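Local coordinates for protein CbbY (Rhodobacter sphaeroides, PDB 4UAS) that hydrolyses the Rubisco inhibitor xylulose 1,5-bisphosphate to xylulose 5-phosphate and phosphate as a highly selective, magnesium-dependent HAD-superfamily sugar phosphatase, at residues P152-D155 / I156-A160; R22-N25 / E26-A30; I101-A104 / K105-G108. All coordinates share one frame; numbering follows the deposited sequence.

Contact 1: residues P152-D155 / I156-A160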
loop_
_atom_site.group_PDB
_atom_site.type_symbol
_atom_site.label_atom_id
_atom_site.label_comp_id
_atom_site.label_asym_id
_atom_site.label_seq_id
_atom_site.Cartn_x
_atom_site.Cartn_y
_atom_site.Cartn_z
ATOM N N PRO A 152 -10.391 4.734 2.503
ATOM C CA PRO A 152 -10.793 5.311 1.218
ATOM C C PRO A 152 -10.841 6.830 1.130
ATOM O O PRO A 152 -11.118 7.368 0.063
ATOM C CB PRO A 152 -12.207 4.741 1.012
ATOM C CG PRO A 152 -12.722 4.587 2.420
ATOM C CD PRO A 152 -11.533 4.079 3.193
ATOM N N SER A 153 -10.528 7.552 2.206
ATOM C CA SER A 153 -10.385 9.004 2.064
ATOM C C SER A 153 -9.316 9.301 1.043
ATOM O O SER A 153 -8.233 8.717 1.069
ATOM C CB SER A 153 -9.956 9.678 3.376
ATOM O OG SER A 153 -9.569 11.022 3.124
ATOM N N PRO A 154 -9.555 10.303 0.153
ATOM C CA PRO A 154 -8.515 10.741 -0.817
ATOM C C PRO A 154 -7.366 11.537 -0.199
ATOM O O PRO A 154 -6.470 11.906 -0.957
ATOM C CB PRO A 154 -9.315 11.613 -1.801
ATOM C CG PRO A 154 -10.744 11.181 -1.611
ATOM C CD PRO A 154 -10.847 10.940 -0.127
ATOM N N ASP A 155 -7.423 11.847 1.097
ATOM C CA ASP A 155 -6.462 12.812 1.629
ATOM C C ASP A 155 -5.001 12.457 1.363
ATOM O O ASP A 155 -4.219 13.370 1.119
ATOM C CB ASP A 155 -6.762 13.060 3.078
ATOM C CG ASP A 155 -8.085 13.899 3.253
ATOM O OD1 ASP A 155 -8.584 14.447 2.211
ATOM O OD2 ASP A 155 -8.531 14.059 4.385
ATOM N N ILE A 156 -4.596 11.195 1.417
ATOM C CA ILE A 156 -3.212 10.861 1.206
ATOM C C ILE A 156 -2.798 11.173 -0.252
ATOM O O ILE A 156 -1.656 11.575 -0.511
ATOM C CB ILE A 156 -2.937 9.386 1.562
ATOM C CG1 ILE A 156 -1.448 9.131 1.764
ATOM C CG2 ILE A 156 -3.604 8.413 0.618
ATOM C CD1 ILE A 156 -0.840 9.876 2.958
ATOM N N TYR A 157 -3.693 10.961 -1.221
ATOM C CA TYR A 157 -3.441 11.338 -2.593
ATOM C C TYR A 157 -3.386 12.825 -2.790
ATOM O O TYR A 157 -2.566 13.349 -3.543
ATOM C CB TYR A 157 -4.460 10.693 -3.545
ATOM C CG TYR A 157 -4.196 9.230 -3.884
ATOM C CD1 TYR A 157 -4.942 8.199 -3.390
ATOM C CD2 TYR A 157 -3.177 8.922 -4.766
ATOM C CE1 TYR A 157 -4.684 6.872 -3.755
ATOM C CE2 TYR A 157 -2.908 7.633 -5.140
ATOM C CZ TYR A 157 -3.639 6.598 -4.624
ATOM O OH TYR A 157 -3.379 5.331 -5.045
ATOM N N ARG A 158 -4.285 13.559 -2.121
ATOM C CA ARG A 158 -4.222 15.030 -2.154
ATOM C C ARG A 158 -2.915 15.555 -1.608
ATOM O O ARG A 158 -2.348 16.506 -2.177
ATOM C CB ARG A 158 -5.407 15.604 -1.399
ATOM C CG ARG A 158 -6.746 15.293 -2.057
ATOM C CD ARG A 158 -7.939 15.750 -1.253
ATOM N NE ARG A 158 -9.174 15.479 -1.962
ATOM C CZ ARG A 158 -10.298 15.061 -1.436
ATOM N NH1 ARG A 158 -10.424 14.788 -0.128
ATOM N NH2 ARG A 158 -11.317 14.901 -2.251
ATOM N N LEU A 159 -2.414 14.948 -0.550
ATOM C CA LEU A 159 -1.099 15.334 0.004
ATOM C C LEU A 159 -0.023 15.105 -1.041
ATOM O O LEU A 159 0.795 15.979 -1.333
ATOM C CB LEU A 159 -0.846 14.530 1.281
ATOM C CG LEU A 159 0.581 14.570 1.806
ATOM C CD1 LEU A 159 1.094 15.933 2.066
ATOM C CD2 LEU A 159 0.757 13.606 2.957
ATOM N N ALA A 160 0.022 13.889 -1.625
ATOM C CA ALA A 160 1.035 13.562 -2.585
ATOM C C ALA A 160 1.003 14.517 -3.762
ATOM O O ALA A 160 2.065 14.945 -4.261
ATOM C CB ALA A 160 0.844 12.124 -3.047
HETATM O O HOH W 1 -6.145 9.147 2.805
#
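Arg158 reaches back along the first turn of helix 155-164 and meets Asp155 and Pro154 with two different parts of its guanidinium group. NH1 donates to Asp155 OD1 at 3.0 Å, a salt bridge in which the carboxylate oxygen lies at the edge of the guanidinium, nearly in its plane, and is approached almost along its own C-O bond. The two flat groups are turned 50° against each other. Over one face of the same guanidinium sits the ring of Pro154, its CB 3.6 Å from Arg158 CZ, with CG reaching toward NH2. Arg158 comes into this position because CG stands anti to its carbonyl carbon (chi1 -65°) and the chain then runs extended to NE, which lays it alongside the proline. An alanine at Asp155 removes the carboxylate, and the guanidinium, left with the proline ring and a weak hydrogen bond from NH2 to Gly186 O, would probably be freer to turn, its NH1 without a charged mate.

Beneath these side chains the backbone enters the helix. Ser153 OG accepts from Asp155 N at 3.1 Å, which satisfies an N-H at the start of the helix. A water bridges the next step, donating to Ser153 O and accepting from Ile156 N. The first regular helical bond follows, Arg158 N to Pro154 O at 3.0 Å. Tyr157, with CG anti to its carbonyl carbon (chi1 -79°), leads away into the core, where its OH is hydrogen-bonded to Glu175 and its side chain lies about 4 Å from that of Asp8, the probable nucleophile. Serine capping followed by proline in the first turn is characteristic of a helix N-terminus, here that of a helix packed on the parallel sheet of the HAD Rossmann-like core.

Contact 2: residues R22-N25 / E26-A30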
loop_
_atom_site.group_PDB
_atom_site.type_symbol
_atom_site.label_atom_id
_atom_site.label_comp_id
_atom_site.label_asym_id
_atom_site.label_seq_id
_atom_site.Cartn_x
_atom_site.Cartn_y
_atom_site.Cartn_z
ATOM N N ARG A 22 1.700 -12.446 8.914
ATOM C CA ARG A 22 2.692 -13.171 9.689
ATOM C C ARG A 22 3.241 -12.257 10.778
ATOM O O ARG A 22 3.411 -12.679 11.927
ATOM C CB ARG A 22 3.810 -13.702 8.784
ATOM C CG ARG A 22 4.972 -14.370 9.511
ATOM C CD ARG A 22 6.003 -14.957 8.545
ATOM N NE ARG A 22 7.101 -15.490 9.350
ATOM C CZ ARG A 22 8.269 -15.861 8.814
ATOM N NH1 ARG A 22 8.455 -15.768 7.547
ATOM N NH2 ARG A 22 9.240 -16.258 9.585
ATOM N N ALA A 23 3.632 -11.028 10.436
ATOM C CA ALA A 23 4.193 -10.121 11.417
ATOM C C ALA A 23 3.186 -9.862 12.543
ATOM O O ALA A 23 3.548 -9.791 13.722
ATOM C CB ALA A 23 4.606 -8.827 10.776
ATOM N N PHE A 24 1.885 -9.658 12.211
ATOM C CA PHE A 24 0.884 -9.505 13.242
ATOM C C PHE A 24 0.849 -10.725 14.151
ATOM O O PHE A 24 0.918 -10.625 15.377
ATOM C CB PHE A 24 -0.514 -9.263 12.658
ATOM C CG PHE A 24 -0.799 -7.860 12.162
ATOM C CD1 PHE A 24 -0.948 -6.843 13.082
ATOM C CD2 PHE A 24 -0.969 -7.582 10.818
ATOM C CE1 PHE A 24 -1.269 -5.548 12.659
ATOM C CE2 PHE A 24 -1.262 -6.309 10.403
ATOM C CZ PHE A 24 -1.423 -5.276 11.316
ATOM N N ASN A 25 0.692 -11.923 13.558
ATOM C CA ASN A 25 0.507 -13.114 14.385
ATOM C C ASN A 25 1.713 -13.416 15.234
ATOM O O ASN A 25 1.587 -13.815 16.403
ATOM C CB ASN A 25 0.127 -14.303 13.492
ATOM C CG ASN A 25 -1.267 -14.184 12.969
ATOM O OD1 ASN A 25 -2.147 -13.673 13.673
ATOM N ND2 ASN A 25 -1.524 -14.705 11.790
ATOM N N GLU A 26 2.929 -13.250 14.684
ATOM C CA GLU A 26 4.131 -13.454 15.481
ATOM C C GLU A 26 4.245 -12.465 16.623
ATOM O O GLU A 26 4.755 -12.788 17.679
ATOM C CB GLU A 26 5.341 -13.491 14.549
ATOM C CG GLU A 26 5.408 -14.709 13.660
ATOM C CD GLU A 26 6.655 -14.833 12.823
ATOM O OE1 GLU A 26 7.512 -13.925 12.858
ATOM O OE2 GLU A 26 6.753 -15.865 12.107
ATOM N N THR A 27 3.813 -11.236 16.374
ATOM C CA THR A 27 3.819 -10.201 17.413
ATOM C C THR A 27 2.853 -10.588 18.542
ATOM O O THR A 27 3.158 -10.509 19.720
ATOM C CB THR A 27 3.506 -8.847 16.816
ATOM O OG1 THR A 27 4.506 -8.475 15.894
ATOM C CG2 THR A 27 3.450 -7.792 17.938
ATOM N N PHE A 28 1.694 -11.033 18.156
ATOM C CA PHE A 28 0.687 -11.438 19.135
ATOM C C PHE A 28 1.250 -12.587 19.999
ATOM O O PHE A 28 1.119 -12.573 21.215
ATOM C CB PHE A 28 -0.589 -11.894 18.445
ATOM C CG PHE A 28 -1.299 -10.808 17.609
ATOM C CD1 PHE A 28 -1.059 -9.471 17.784
ATOM C CD2 PHE A 28 -2.198 -11.211 16.646
ATOM C CE1 PHE A 28 -1.705 -8.539 16.988
ATOM C CE2 PHE A 28 -2.826 -10.305 15.840
ATOM C CZ PHE A 28 -2.588 -8.944 16.007
ATOM N N ALA A 29 1.886 -13.584 19.363
ATOM C CA ALA A 29 2.423 -14.685 20.140
ATOM C C ALA A 29 3.496 -14.178 21.091
ATOM O O ALA A 29 3.539 -14.617 22.258
ATOM C CB ALA A 29 2.986 -15.767 19.219
ATOM N N ALA A 30 4.380 -13.298 20.622
ATOM C CA ALA A 30 5.430 -12.777 21.463
ATOM C C ALA A 30 4.931 -11.974 22.629
ATOM O O ALA A 30 5.559 -11.953 23.710
ATOM C CB ALA A 30 6.403 -11.937 20.616
#
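Helix 17-31 belongs to the helical cap of this HAD phosphatase, and three i to i+4 pairs meet along it. On the outer side Arg22 and Glu26 form a salt bridge: NE donates to OE2 at 2.8 Å in an almost straight bond (176°). The oxygen lies in the guanidinium plane but is met from above the carboxylate plane, the two groups being turned 77° apart. Arg22 reaches it as a fully extended chain, CG anti to the backbone N (chi1 175°).

Phe24 and Phe28 lie side by side, Phe24 CB 4.0 Å from Phe28 CZ. Trp37 meets both rings, edge-to-face with Phe28, while Phe24 also makes a cation-pi contact with Lys78, a substrate-binding residue. Asn25 crosses Phe28 obliquely, and Asn25 OD1 accepts from Trp37 N.

The Thr27 hydroxyl turns back along the helix and donates to Ala23 O at 2.7 Å. That carbonyl also accepts from Thr27 N, the two donors arriving from opposite faces of its plane. Phe28 covers another carbonyl: Phe24 O stands 3.1 Å above the ring plane, offset toward the rim and 3.2 Å from Phe28 CG.

Contact 3: residues I101-A104 / K105-G108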
loop_
_atom_site.group_PDB
_atom_site.type_symbol
_atom_site.label_atom_id
_atom_site.label_comp_id
_atom_site.label_asym_id
_atom_site.label_seq_id
_atom_site.Cartn_x
_atom_site.Cartn_y
_atom_site.Cartn_z
ATOM N N ILE A 101 8.655 1.798 -13.700
ATOM C CA ILE A 101 9.391 2.834 -12.989
ATOM C C ILE A 101 10.612 3.223 -13.784
ATOM O O ILE A 101 10.955 4.409 -13.873
ATOM C CB ILE A 101 9.678 2.358 -11.581
ATOM C CG1 ILE A 101 8.362 2.421 -10.779
ATOM C CG2 ILE A 101 10.786 3.187 -10.886
ATOM C CD1 ILE A 101 8.375 1.789 -9.400
ATOM N N ALA A 102 11.275 2.263 -14.390
ATOM C CA ALA A 102 12.486 2.610 -15.185
ATOM C C ALA A 102 12.128 3.418 -16.378
ATOM O O ALA A 102 12.849 4.379 -16.690
ATOM C CB ALA A 102 13.163 1.345 -15.594
ATOM N N GLU A 103 11.062 3.090 -17.089
ATOM C CA GLU A 103 10.603 3.850 -18.220
ATOM C C GLU A 103 10.215 5.277 -17.810
ATOM O O GLU A 103 10.520 6.237 -18.519
ATOM C CB GLU A 103 9.432 3.186 -18.877
ATOM C CG GLU A 103 9.113 3.739 -20.232
ATOM C CD GLU A 103 7.877 3.116 -20.872
ATOM O OE1 GLU A 103 7.329 2.172 -20.274
ATOM O OE2 GLU A 103 7.445 3.580 -21.959
ATOM N N ALA A 104 9.519 5.401 -16.690
ATOM C CA ALA A 104 9.125 6.690 -16.178
ATOM C C ALA A 104 10.330 7.571 -15.868
ATOM O O ALA A 104 10.367 8.751 -16.236
ATOM C CB ALA A 104 8.248 6.521 -14.972
ATOM N N LYS A 105 11.339 6.998 -15.258
ATOM C CA LYS A 105 12.520 7.759 -14.942
ATOM C C LYS A 105 13.236 8.205 -16.221
ATOM O O LYS A 105 13.676 9.360 -16.337
ATOM C CB LYS A 105 13.437 6.948 -14.079
ATOM C CG LYS A 105 12.949 6.896 -12.651
ATOM C CD LYS A 105 13.787 6.040 -11.718
ATOM C CE LYS A 105 13.291 6.034 -10.265
ATOM N NZ LYS A 105 13.546 7.345 -9.633
ATOM N N ARG A 106 13.278 7.355 -17.225
ATOM C CA ARG A 106 13.879 7.786 -18.514
ATOM C C ARG A 106 13.112 8.950 -19.158
ATOM O O ARG A 106 13.753 9.817 -19.827
ATOM C CB ARG A 106 13.920 6.650 -19.528
ATOM C CG ARG A 106 14.904 5.539 -19.168
ATOM C CD ARG A 106 15.116 4.613 -20.383
ATOM N NE ARG A 106 13.958 3.750 -20.674
ATOM C CZ ARG A 106 13.644 2.596 -20.049
ATOM N NH1 ARG A 106 14.397 2.110 -19.090
ATOM N NH2 ARG A 106 12.578 1.920 -20.419
ATOM N N ALA A 107 11.811 8.999 -18.971
ATOM C CA ALA A 107 10.963 10.050 -19.480
ATOM C C ALA A 107 10.873 11.277 -18.605
ATOM O O ALA A 107 10.218 12.246 -19.002
ATOM C CB ALA A 107 9.579 9.515 -19.783
ATOM N N GLY A 108 11.526 11.266 -17.460
ATOM C CA GLY A 108 11.479 12.424 -16.573
ATOM C C GLY A 108 10.184 12.595 -15.826
ATOM O O GLY A 108 9.888 13.670 -15.299
#
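Arg106 bends back over the preceding turn of helix 97-107 and lays one face of its guanidinium on the backbone of Ala102 and Glu103. Followed outward, its CB rests 3.6 Å from Glu103 O, and CG approaches Ala102 O at 3.4 Å. The chain then turns about the CG-CD bond (chi3 -72°), which swings the flat end back across the helix. NE and CZ pass above Glu103 CA and Ala102 O. At the tip the branches separate: NH1 lies 3.6 Å from Ala102 O and 3.8 Å from Ala102 CB, while NH2 settles 3.5 Å from Glu103 CA and also touches its CB. Ala102 O and Glu103 CA both lie under the same face, each offset toward the rim. Ala102 O takes its helical bond from Arg106 N at 3.1 Å.

One residue earlier, Lys105 lies beside Ile101, its CE 3.8 Å from Ile101 CG2, and its NZ continues to a hydrogen bond with Ile137 O. Ile101 and Ala104 pack on Leu111 of strand 110-114. The helix closes in a Schellman motif at Gly108, whose positive phi favours glycine and reverses the chain toward that strand.

Glu103 and Arg106 are of opposite charge, yet Glu103 OE1 and Arg106 NH2 are 5.3 Å apart, with no salt bridge between them. Glu103 extends instead toward Leu220, where OE1 accepts a weak bond from the backbone N. Arg106 is therefore probably held by van der Waals contact with the turn below, together with a favourable pull between the cationic face and Ala102 O, with Glu103 adding only modestly.

In the fold
From the N terminus the chain makes strand 4-7 and enters the helical cap, where contact 2 lies on helix 17-31. It then returns to the core domain, passing contact 3 at the end of helix 97-107 just before strand 110-114, and contact 1 at the start of helix 155-164 after strand 140-142. All three are local and follow in series: none closes a long loop, nests in another or crosses it. Contacts 1 and 3 belong to helices flanking the parallel sheet, their centres about 24 Å apart. Contact 2 lies across the chain's centre from both, its centre about 30 Å from that of contact 1 and 38 Å from that of contact 3.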